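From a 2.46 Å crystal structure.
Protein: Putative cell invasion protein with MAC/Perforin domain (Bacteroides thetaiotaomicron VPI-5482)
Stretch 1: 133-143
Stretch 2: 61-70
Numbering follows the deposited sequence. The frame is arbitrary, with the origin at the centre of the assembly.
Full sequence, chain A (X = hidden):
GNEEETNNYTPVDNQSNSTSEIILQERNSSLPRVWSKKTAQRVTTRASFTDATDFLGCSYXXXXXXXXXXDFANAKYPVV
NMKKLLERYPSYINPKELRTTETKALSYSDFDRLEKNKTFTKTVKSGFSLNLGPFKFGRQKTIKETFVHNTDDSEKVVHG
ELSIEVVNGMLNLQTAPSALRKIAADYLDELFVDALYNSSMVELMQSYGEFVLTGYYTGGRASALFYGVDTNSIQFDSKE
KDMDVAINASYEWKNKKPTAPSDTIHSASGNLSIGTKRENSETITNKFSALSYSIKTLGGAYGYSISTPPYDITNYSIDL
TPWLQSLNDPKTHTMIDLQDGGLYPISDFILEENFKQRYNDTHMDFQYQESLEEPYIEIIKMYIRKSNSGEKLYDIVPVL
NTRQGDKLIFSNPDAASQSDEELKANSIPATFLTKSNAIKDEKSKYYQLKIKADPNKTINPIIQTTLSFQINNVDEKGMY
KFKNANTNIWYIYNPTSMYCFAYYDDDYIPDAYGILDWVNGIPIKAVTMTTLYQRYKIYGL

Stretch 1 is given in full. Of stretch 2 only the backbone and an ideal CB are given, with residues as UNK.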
# COMPACT_ATOMS: atom_id res chain seq x y z
N GLY A 133 -1.13 -10.23 7.29
CA GLY A 133 0.21 -10.69 7.66
C GLY A 133 1.14 -9.60 8.20
O GLY A 133 1.69 -9.71 9.30
N PRO A 134 1.29 -8.51 7.44
CA PRO A 134 2.23 -7.46 7.92
C PRO A 134 1.80 -6.80 9.22
O PRO A 134 2.65 -6.52 10.08
CB PRO A 134 2.27 -6.47 6.76
CG PRO A 134 1.84 -7.32 5.53
CD PRO A 134 0.82 -8.27 6.07
N PHE A 135 0.50 -6.56 9.39
CA PHE A 135 0.02 -6.02 10.64
C PHE A 135 0.36 -6.98 11.78
O PHE A 135 0.89 -6.56 12.80
CB PHE A 135 -1.48 -5.78 10.59
CG PHE A 135 -2.04 -5.38 11.90
CD1 PHE A 135 -1.68 -4.17 12.46
CD2 PHE A 135 -2.90 -6.22 12.60
CE1 PHE A 135 -2.16 -3.78 13.69
CE2 PHE A 135 -3.41 -5.86 13.83
CZ PHE A 135 -3.03 -4.65 14.39
N LYS A 136 0.06 -8.26 11.61
CA LYS A 136 0.30 -9.25 12.68
C LYS A 136 1.79 -9.40 12.98
O LYS A 136 2.20 -9.55 14.13
CB LYS A 136 -0.30 -10.61 12.31
CG LYS A 136 -1.79 -10.60 12.15
CD LYS A 136 -2.33 -11.92 11.64
CE LYS A 136 -3.86 -11.87 11.59
NZ LYS A 136 -4.45 -13.06 10.92
N PHE A 137 2.58 -9.36 11.92
CA PHE A 137 4.03 -9.43 12.05
C PHE A 137 4.56 -8.25 12.87
O PHE A 137 5.37 -8.43 13.76
CB PHE A 137 4.70 -9.47 10.67
CG PHE A 137 6.23 -9.42 10.73
CD1 PHE A 137 6.97 -10.58 10.96
CD2 PHE A 137 6.91 -8.21 10.60
CE1 PHE A 137 8.34 -10.54 11.04
CE2 PHE A 137 8.30 -8.16 10.68
CZ PHE A 137 9.02 -9.34 10.91
N GLY A 138 4.09 -7.05 12.56
CA GLY A 138 4.51 -5.84 13.26
C GLY A 138 4.14 -5.86 14.72
O GLY A 138 4.90 -5.41 15.57
N ARG A 139 2.97 -6.38 15.04
CA ARG A 139 2.59 -6.41 16.43
C ARG A 139 3.54 -7.34 17.17
O ARG A 139 4.10 -6.95 18.19
CB ARG A 139 1.11 -6.78 16.63
CG ARG A 139 0.67 -7.05 18.08
CD ARG A 139 0.96 -5.89 19.00
NE ARG A 139 0.23 -4.67 18.63
CZ ARG A 139 -0.98 -4.34 19.05
NH1 ARG A 139 -1.69 -5.16 19.84
NH2 ARG A 139 -1.51 -3.20 18.66
N GLN A 140 3.76 -8.54 16.62
CA GLN A 140 4.64 -9.51 17.27
C GLN A 140 6.05 -8.95 17.42
O GLN A 140 6.70 -9.17 18.41
CB GLN A 140 4.73 -10.84 16.50
CG GLN A 140 5.61 -11.87 17.23
CD GLN A 140 5.58 -13.26 16.64
OE1 GLN A 140 5.06 -13.49 15.56
NE2 GLN A 140 6.15 -14.20 17.36
N LYS A 141 6.53 -8.25 16.40
CA LYS A 141 7.85 -7.65 16.42
C LYS A 141 7.95 -6.64 17.59
O LYS A 141 8.92 -6.66 18.35
CB LYS A 141 8.15 -7.01 15.05
CG LYS A 141 9.44 -6.22 14.98
CD LYS A 141 9.80 -5.82 13.53
CE LYS A 141 11.06 -4.96 13.46
NZ LYS A 141 10.90 -3.61 14.12
N THR A 142 6.92 -5.82 17.76
CA THR A 142 6.85 -4.88 18.84
C THR A 142 6.80 -5.59 20.18
O THR A 142 7.53 -5.20 21.11
CB THR A 142 5.61 -3.94 18.72
OG1 THR A 142 5.64 -3.29 17.45
CG2 THR A 142 5.58 -2.90 19.83
N ILE A 143 5.94 -6.60 20.30
CA ILE A 143 5.86 -7.33 21.57
C ILE A 143 7.26 -7.84 21.92
O ILE A 143 7.74 -7.63 23.04
CB ILE A 143 4.93 -8.56 21.57
CG1 ILE A 143 3.52 -8.19 21.12
CG2 ILE A 143 4.87 -9.18 22.96
CD1 ILE A 143 2.89 -7.08 21.91
N UNK A 61 2.01 3.71 7.95
CA UNK A 61 2.87 2.51 7.99
C UNK A 61 2.34 1.41 8.90
O UNK A 61 2.21 1.60 10.11
CB UNK A 61 4.28 2.90 8.45
N UNK A 62 2.04 0.26 8.32
CA UNK A 62 1.52 -0.86 9.10
C UNK A 62 2.70 -1.76 9.49
O UNK A 62 3.07 -1.80 10.65
CB UNK A 62 0.46 -1.64 8.31
N UNK A 63 3.30 -2.42 8.50
CA UNK A 63 4.37 -3.40 8.73
C UNK A 63 5.54 -2.86 9.49
O UNK A 63 6.10 -3.54 10.34
CB UNK A 63 4.87 -3.95 7.39
N UNK A 64 5.96 -1.65 9.17
CA UNK A 64 7.13 -1.06 9.78
C UNK A 64 6.81 0.05 10.76
O UNK A 64 7.62 0.92 10.99
CB UNK A 64 8.06 -0.52 8.69
N UNK A 65 5.61 0.04 11.33
CA UNK A 65 5.24 1.09 12.28
C UNK A 65 5.30 0.57 13.69
O UNK A 65 5.85 -0.47 13.96
CB UNK A 65 3.84 1.63 11.98
N UNK A 66 4.69 1.32 14.59
CA UNK A 66 4.63 0.94 15.99
C UNK A 66 3.63 -0.21 16.28
O UNK A 66 3.70 -0.85 17.33
CB UNK A 66 4.26 2.17 16.82
N UNK A 67 2.69 -0.43 15.35
CA UNK A 67 1.64 -1.46 15.43
C UNK A 67 0.47 -1.02 16.31
O UNK A 67 -0.46 -1.79 16.54
CB UNK A 67 2.22 -2.77 15.97
N UNK A 68 0.50 0.22 16.81
CA UNK A 68 -0.63 0.80 17.49
C UNK A 68 -1.45 1.48 16.41
O UNK A 68 -1.00 2.40 15.73
CB UNK A 68 -0.21 1.77 18.60
N UNK A 69 -2.68 0.99 16.26
CA UNK A 69 -3.60 1.44 15.22
C UNK A 69 -3.96 2.91 15.42
O UNK A 69 -4.48 3.29 16.47
CB UNK A 69 -4.87 0.58 15.21
N UNK A 70 -3.68 3.72 14.41
CA UNK A 70 -4.02 5.14 14.45
C UNK A 70 -3.01 6.04 15.13
O UNK A 70 -3.23 7.25 15.23
CB UNK A 70 -5.37 5.31 15.15

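Stretch 1 is a helix; stretch 2 passes it without regular helix or strand, so each position is judged from its CA-to-CB vector, phi/psi and the helix atoms within reach.

Position 61 is out of reach, with no atom of stretch 1 within 5.5 Å of its ideal CB. Nothing here selects a residue; it is Ala-61.

At position 62 the CB points toward the helix, 5.0 Å from Phe-135 CA and 5.4 Å from Pro-134 CB. The nearest side-chain atoms of the helix here are carbons, so a modest apolar side chain, such as valine, leucine or isoleucine, would suit. Val-62 (chi1 t) brings CG1 to 3.5 Å from Phe-135 CB, near the plane of the ring at its edge.

The CB of position 63 points sideways but lies 3.7 Å from Pro-134 CB. Many side chains with a methylene stem fit, since a polar end could run on past the proline. In Glu-63, the extended chain (chi1 and chi2 t) takes CG to 4.5 Å from Phe-137 CD2.

Position 64 points away, with phi/psi -108/24, and tolerates most residues; it is Asn-64. Position 65 closes a type I turn begun at 62, its N bonded to the O of 62 at 3.2 Å. An ideal CB would lie 2.5 Å from the O of 61, a clash that favours glycine: Gly-65.

Position 66 also points away, but its O lies 3.1 Å from Thr-142 OG1, a backbone contact available to any side chain. In Thr-66, OG1 accepts a 3.2 Å hydrogen bond from the backbone N of position 68.

Position 67 faces the helix most informatively. Its ideal CB is 3.7 Å from Arg-139 CA and 3.8 Å from both Thr-142 OG1 and Gly-138 O, so space is short, while Arg-139 NE offers a donor. Phi/psi of 80/4 suits glycine or asparagine, but a small hydroxyl would answer the donor. Ser-67 (chi1 89°) accepts from Arg-139 NE at OG, 2.9 Å, and donates from OG to Thr-66 O, 2.6 Å. Its O accepts from Arg-139 NH2 at 2.8 Å, so the guanidinium grips side chain and backbone together.

Position 68 points away, its ideal CB 5.1 Å from Arg-139 NH2; a longer chain could still return. Ile-68 does, with CD1 4.0 Å from NH2 of Arg-139.

At position 69 the CB points sideways, and the ideal CB lies 5.4 Å from Phe-135 CE1, inviting a branched or long apolar chain. Ile-69 sets CG1 4.0 Å from Phe-135 CE1.

Position 70 is out of reach, and its 85/2 backbone would jam a CB against the preceding carbonyl O: Gly-70.

Stretch 2 (61-70) AVENGTSIIG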
# COMPACT_ATOMS: atom_id res chain seq x y z
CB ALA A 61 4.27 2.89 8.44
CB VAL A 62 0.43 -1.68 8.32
CG1 VAL A 62 0.01 -2.93 9.10
CG2 VAL A 62 -0.79 -0.81 7.99
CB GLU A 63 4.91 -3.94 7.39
CG GLU A 63 5.85 -5.15 7.52
CD GLU A 63 6.18 -5.79 6.16
OE1 GLU A 63 6.12 -5.12 5.11
OE2 GLU A 63 6.50 -6.98 6.14
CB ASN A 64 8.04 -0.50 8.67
CG ASN A 64 8.61 -1.60 7.77
OD1 ASN A 64 8.89 -1.35 6.59
ND2 ASN A 64 8.78 -2.82 8.31
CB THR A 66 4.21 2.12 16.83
OG1 THR A 66 2.82 2.43 16.54
CG2 THR A 66 5.14 3.32 16.55
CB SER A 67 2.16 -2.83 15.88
OG SER A 67 2.14 -2.94 17.29
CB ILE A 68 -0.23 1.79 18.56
CG1 ILE A 68 0.76 1.15 19.55
CG2 ILE A 68 -1.47 2.23 19.32
CD1 ILE A 68 0.20 0.01 20.39
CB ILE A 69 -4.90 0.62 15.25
CG1 ILE A 69 -4.60 -0.87 15.04
CG2 ILE A 69 -5.87 1.13 14.18
CD1 ILE A 69 -5.70 -1.77 15.58
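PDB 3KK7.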